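Local coordinates for DsbA family protein (Salmonella typhimurium, PDB 7JVE), which acts as a trimeric thioredoxin-like enzyme with both thiol oxidase and disulfide isomerase activities, encoded in a fimbrial operon, at the interface of chains A and B. Sequence-based numbering; all coordinates share one arbitrary frame. Chains: chain A/B, DsbA family protein.

Contacts 1 and 2 lie along the N-terminal helical stalk through which the subunits of the trimer associate, well away from the thioredoxin-like domains, and the centres of their C-alpha atoms are about 20 Å apart. Contact 1 pairs the first helices, A 6-19 and B 9-19. Contact 2 sets helix A 21-34 against helix B 22-34 and the start of the long helix B 37-64, so the two share no residue or helix. Both place a tyrosine ring of chain B over a glycine of chain A. Together they probably help hold two subunits along successive helices while the redox domains stand apart.

Contact 1: the interface of chains A and B. Residues chain A 9-10, 13-14, 17; chain B 9, 12-13, 16-17.
A:Gly10 presents its CA to one face of the B:Tyr16 ring where helix 6-19 of chain A packs on helix 9-19 of chain B, part of the N-terminal trimerisation stalk of this DsbA-family, thioredoxin-like enzyme. A:Gly10 CA sits 3.7 Å from the centroid of the B:Tyr16 ring, displaced toward the rim, in a CH-pi contact. The ring atom nearest A:Gly10 CA is B:Tyr16 CG, at 3.4 Å. With CG anti to the backbone N (chi1 -178°), the tyrosine extends from its helix and lays its ring along the glycine backbone, where the lack of a side chain permits close approach.

The A:Glu14 carboxylate stands at the edge of this ring, its plane turned 83° from the ring plane. OE2 approaches B:Tyr16 CE1 at 3.5 Å but stays 3.8 Å from the phenol OH, so this is an edge contact without a hydrogen bond.

Aliphatic groups carry much of the rest of the patch. The A:Ala13 methyl points straight at the B:Ala13 methyl, which meets it at a slant, CB to CB at 3.4 Å, bringing the helices close together. A:Ile9 crosses B:Thr12 at about a right angle: its CD1 touches the threonine methyl CG2 at 3.9 Å, while its other branch, CG2, points to the backbone of B:Ile9, 3.5 Å from the carbonyl O. Farther along, A:Ile17 and B:Ile17 reach toward each other and touch tip to tip through their CD1 methyls, 3.9 Å apart.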
loop_
_atom_site.group_PDB
_atom_site.type_symbol
_atom_site.label_atom_id
_atom_site.label_comp_id
_atom_site.label_asym_id
_atom_site.label_seq_id
_atom_site.Cartn_x
_atom_site.Cartn_y
_atom_site.Cartn_z
ATOM N N ILE A 9 -31.482 -31.331 26.992
ATOM C CA ILE A 9 -30.049 -31.118 27.154
ATOM C C ILE A 9 -29.563 -30.001 26.235
ATOM O O ILE A 9 -28.941 -29.029 26.680
ATOM C CB ILE A 9 -29.282 -32.420 26.895
ATOM C CG1 ILE A 9 -29.715 -33.463 27.920
ATOM C CG2 ILE A 9 -27.765 -32.133 26.900
ATOM C CD1 ILE A 9 -29.215 -34.860 27.633
ATOM N N GLY A 10 -29.822 -30.137 24.938
ATOM C CA GLY A 10 -29.329 -29.206 23.953
ATOM C C GLY A 10 -29.742 -27.772 24.218
ATOM O O GLY A 10 -28.907 -26.874 24.359
ATOM N N ALA A 13 -28.179 -26.588 27.601
ATOM C CA ALA A 13 -26.742 -26.375 27.548
ATOM C C ALA A 13 -26.400 -25.037 26.886
ATOM O O ALA A 13 -25.543 -24.291 27.374
ATOM C CB ALA A 13 -26.085 -27.543 26.814
ATOM N N GLU A 14 -27.059 -24.711 25.777
ATOM C CA GLU A 14 -26.699 -23.481 25.086
ATOM C C GLU A 14 -27.266 -22.253 25.784
ATOM O O GLU A 14 -26.656 -21.180 25.725
ATOM C CB GLU A 14 -27.158 -23.526 23.629
ATOM C CG GLU A 14 -28.628 -23.237 23.407
ATOM C CD GLU A 14 -28.992 -23.239 21.929
ATOM O OE1 GLU A 14 -28.065 -23.187 21.084
ATOM O OE2 GLU A 14 -30.203 -23.298 21.613
ATOM N N ILE A 17 -24.668 -21.460 28.451
ATOM C CA ILE A 17 -23.510 -20.760 27.905
ATOM C C ILE A 17 -23.857 -19.304 27.610
ATOM O O ILE A 17 -23.098 -18.391 27.952
ATOM C CB ILE A 17 -22.990 -21.505 26.665
ATOM C CG1 ILE A 17 -22.381 -22.834 27.100
ATOM C CG2 ILE A 17 -21.960 -20.662 25.861
ATOM C CD1 ILE A 17 -22.443 -23.892 26.035
ATOM N N ILE B 9 -25.078 -35.914 28.948
ATOM C CA ILE B 9 -25.199 -34.466 28.785
ATOM C C ILE B 9 -24.117 -33.925 27.853
ATOM O O ILE B 9 -24.409 -33.234 26.866
ATOM C CB ILE B 9 -25.145 -33.765 30.152
ATOM C CG1 ILE B 9 -26.436 -34.005 30.930
ATOM C CG2 ILE B 9 -24.875 -32.264 29.967
ATOM C CD1 ILE B 9 -26.297 -33.711 32.408
ATOM N N THR B 12 -24.405 -35.048 24.060
ATOM C CA THR B 12 -25.684 -34.608 23.512
ATOM C C THR B 12 -25.704 -33.094 23.301
ATOM O O THR B 12 -26.252 -32.603 22.303
ATOM C CB THR B 12 -26.824 -35.041 24.434
ATOM O OG1 THR B 12 -26.750 -36.456 24.657
ATOM C CG2 THR B 12 -28.175 -34.677 23.831
ATOM N N ALA B 13 -25.121 -32.343 24.245
ATOM C CA ALA B 13 -25.032 -30.894 24.117
ATOM C C ALA B 13 -24.101 -30.514 22.979
ATOM O O ALA B 13 -24.421 -29.634 22.168
ATOM C CB ALA B 13 -24.546 -30.278 25.430
ATOM N N TYR B 16 -25.788 -31.074 19.745
ATOM C CA TYR B 16 -26.835 -30.085 19.495
ATOM C C TYR B 16 -26.246 -28.745 19.073
ATOM O O TYR B 16 -26.750 -28.100 18.144
ATOM C CB TYR B 16 -27.702 -29.910 20.736
ATOM C CG TYR B 16 -28.849 -28.938 20.571
ATOM C CD1 TYR B 16 -28.682 -27.583 20.829
ATOM C CD2 TYR B 16 -30.108 -29.375 20.194
ATOM C CE1 TYR B 16 -29.736 -26.692 20.699
ATOM C CE2 TYR B 16 -31.161 -28.494 20.060
ATOM C CZ TYR B 16 -30.969 -27.158 20.310
ATOM O OH TYR B 16 -32.020 -26.285 20.182
ATOM N N ILE B 17 -25.200 -28.295 19.763
ATOM C CA ILE B 17 -24.574 -27.034 19.394
ATOM C C ILE B 17 -24.032 -27.119 17.972
ATOM O O ILE B 17 -24.205 -26.192 17.170
ATOM C CB ILE B 17 -23.489 -26.667 20.423
ATOM C CG1 ILE B 17 -24.156 -26.209 21.722
ATOM C CG2 ILE B 17 -22.571 -25.597 19.890
ATOM C CD1 ILE B 17 -23.237 -26.123 22.925
#

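Contact 2: the interface of chains A and B. Residues chain A 25-26, 29-30, 33; chain B 31-32, 38, 41.
Helix 21-34 of chain A packs against two helices of chain B: the end of helix 22-34, through B:Tyr31 and B:Leu32, and the start of helix 37-64, through B:Phe38 and B:Ala41. This apolar part of the trimer stalk is built around two aromatic rings of chain B that receive small residues of chain A.

B:Tyr31 lies flat against the A:Gly25 to A:Glu26 peptide. The carbonyl carbon of A:Gly25 is centred over one ring face, 3.6 Å from the centroid, and the backbone N of A:Glu26 lies over the same face nearer the rim. CG is anti to the backbone N (chi1 -173°), which carries the phenol out to the aliphatic stem of A:Glu26. There B:Tyr31 OH touches A:Glu26 CB and CG, the latter at 3.4 Å, and the carboxylate is turned 39° from the ring plane.

A:Ala29 puts its methyl among three side chains of chain B. A:Ala29 CB stands over one face of the B:Phe38 ring, 3.9 Å from its centroid and offset toward the rim. A:Ala29 CB also meets CD2 of B:Leu32 at 3.6 Å. On the tyrosine, A:Ala29 CB touches CE1 of B:Tyr31 at 3.8 Å. B:Phe38 gives up more surface than any other residue of the patch, 71 Å². Beyond it, A:Ala33 CB approaches the B:Phe38 carbonyl O and, more loosely, B:Ala41 CB.

A:Thr30 OG1 meets CE2 of B:Phe38, beside the ring tip, at 3.4 Å. Within chain A this hydroxyl donates a 3.0 Å hydrogen bond from OG1 to A:Glu26 O, one helical turn back, approaching from above the carbonyl plane with a C=O...OG1 angle of 144°.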
loop_
_atom_site.group_PDB
_atom_site.type_symbol
_atom_site.label_atom_id
_atom_site.label_comp_id
_atom_site.label_asym_id
_atom_site.label_seq_id
_atom_site.Cartn_x
_atom_site.Cartn_y
_atom_site.Cartn_z
ATOM N N GLY A 25 -16.649 -19.084 25.894
ATOM C CA GLY A 25 -16.061 -18.021 25.100
ATOM C C GLY A 25 -14.546 -18.076 25.088
ATOM O O GLY A 25 -13.920 -17.930 24.035
ATOM N N GLU A 26 -13.931 -18.305 26.253
ATOM C CA GLU A 26 -12.473 -18.372 26.304
ATOM C C GLU A 26 -11.943 -19.600 25.577
ATOM O O GLU A 26 -10.985 -19.507 24.800
ATOM C CB GLU A 26 -11.970 -18.365 27.748
ATOM C CG GLU A 26 -10.495 -17.984 27.813
ATOM C CD GLU A 26 -9.987 -17.715 29.213
ATOM O OE1 GLU A 26 -8.899 -17.105 29.334
ATOM O OE2 GLU A 26 -10.666 -18.109 30.185
ATOM N N ALA A 29 -12.462 -19.144 21.858
ATOM C CA ALA A 29 -11.595 -18.080 21.356
ATOM C C ALA A 29 -10.152 -18.551 21.273
ATOM O O ALA A 29 -9.438 -18.246 20.309
ATOM C CB ALA A 29 -11.695 -16.837 22.239
ATOM N N THR A 30 -9.710 -19.313 22.272
ATOM C CA THR A 30 -8.374 -19.888 22.228
ATOM C C THR A 30 -8.230 -20.834 21.038
ATOM O O THR A 30 -7.247 -20.760 20.288
ATOM C CB THR A 30 -8.092 -20.609 23.543
ATOM O OG1 THR A 30 -7.966 -19.636 24.584
ATOM C CG2 THR A 30 -6.810 -21.396 23.449
ATOM N N ALA A 33 -7.810 -18.660 17.985
ATOM C CA ALA A 33 -6.486 -18.066 17.870
ATOM C C ALA A 33 -5.490 -19.068 17.298
ATOM O O ALA A 33 -4.538 -18.670 16.611
ATOM C CB ALA A 33 -6.029 -17.549 19.234
ATOM N N TYR B 31 -17.737 -12.379 22.715
ATOM C CA TYR B 31 -16.528 -12.559 23.506
ATOM C C TYR B 31 -15.307 -12.026 22.763
ATOM O O TYR B 31 -14.446 -11.369 23.361
ATOM C CB TYR B 31 -16.356 -14.031 23.872
ATOM C CG TYR B 31 -15.214 -14.286 24.831
ATOM C CD1 TYR B 31 -13.916 -14.481 24.356
ATOM C CD2 TYR B 31 -15.424 -14.312 26.200
ATOM C CE1 TYR B 31 -12.864 -14.710 25.212
ATOM C CE2 TYR B 31 -14.372 -14.534 27.073
ATOM C CZ TYR B 31 -13.092 -14.739 26.568
ATOM O OH TYR B 31 -12.028 -14.968 27.412
ATOM N N LEU B 32 -15.229 -12.274 21.448
ATOM C CA LEU B 32 -14.078 -11.819 20.675
ATOM C C LEU B 32 -14.052 -10.305 20.565
ATOM O O LEU B 32 -12.976 -9.697 20.612
ATOM C CB LEU B 32 -14.086 -12.444 19.281
ATOM C CG LEU B 32 -13.855 -13.957 19.237
ATOM C CD1 LEU B 32 -14.074 -14.492 17.828
ATOM C CD2 LEU B 32 -12.466 -14.273 19.762
ATOM N N PHE B 38 -7.560 -11.819 21.422
ATOM C CA PHE B 38 -7.556 -13.136 20.786
ATOM C C PHE B 38 -7.494 -13.032 19.268
ATOM O O PHE B 38 -6.904 -13.901 18.614
ATOM C CB PHE B 38 -8.796 -13.937 21.196
ATOM C CG PHE B 38 -8.722 -14.501 22.594
ATOM C CD1 PHE B 38 -9.191 -13.772 23.674
ATOM C CD2 PHE B 38 -8.172 -15.755 22.826
ATOM C CE1 PHE B 38 -9.134 -14.279 24.971
ATOM C CE2 PHE B 38 -8.096 -16.271 24.116
ATOM C CZ PHE B 38 -8.586 -15.530 25.193
ATOM N N ALA B 41 -3.966 -12.122 18.569
ATOM C CA ALA B 41 -3.198 -13.363 18.604
ATOM C C ALA B 41 -3.385 -14.160 17.321
ATOM O O ALA B 41 -2.412 -14.643 16.724
ATOM C CB ALA B 41 -3.604 -14.201 19.814
#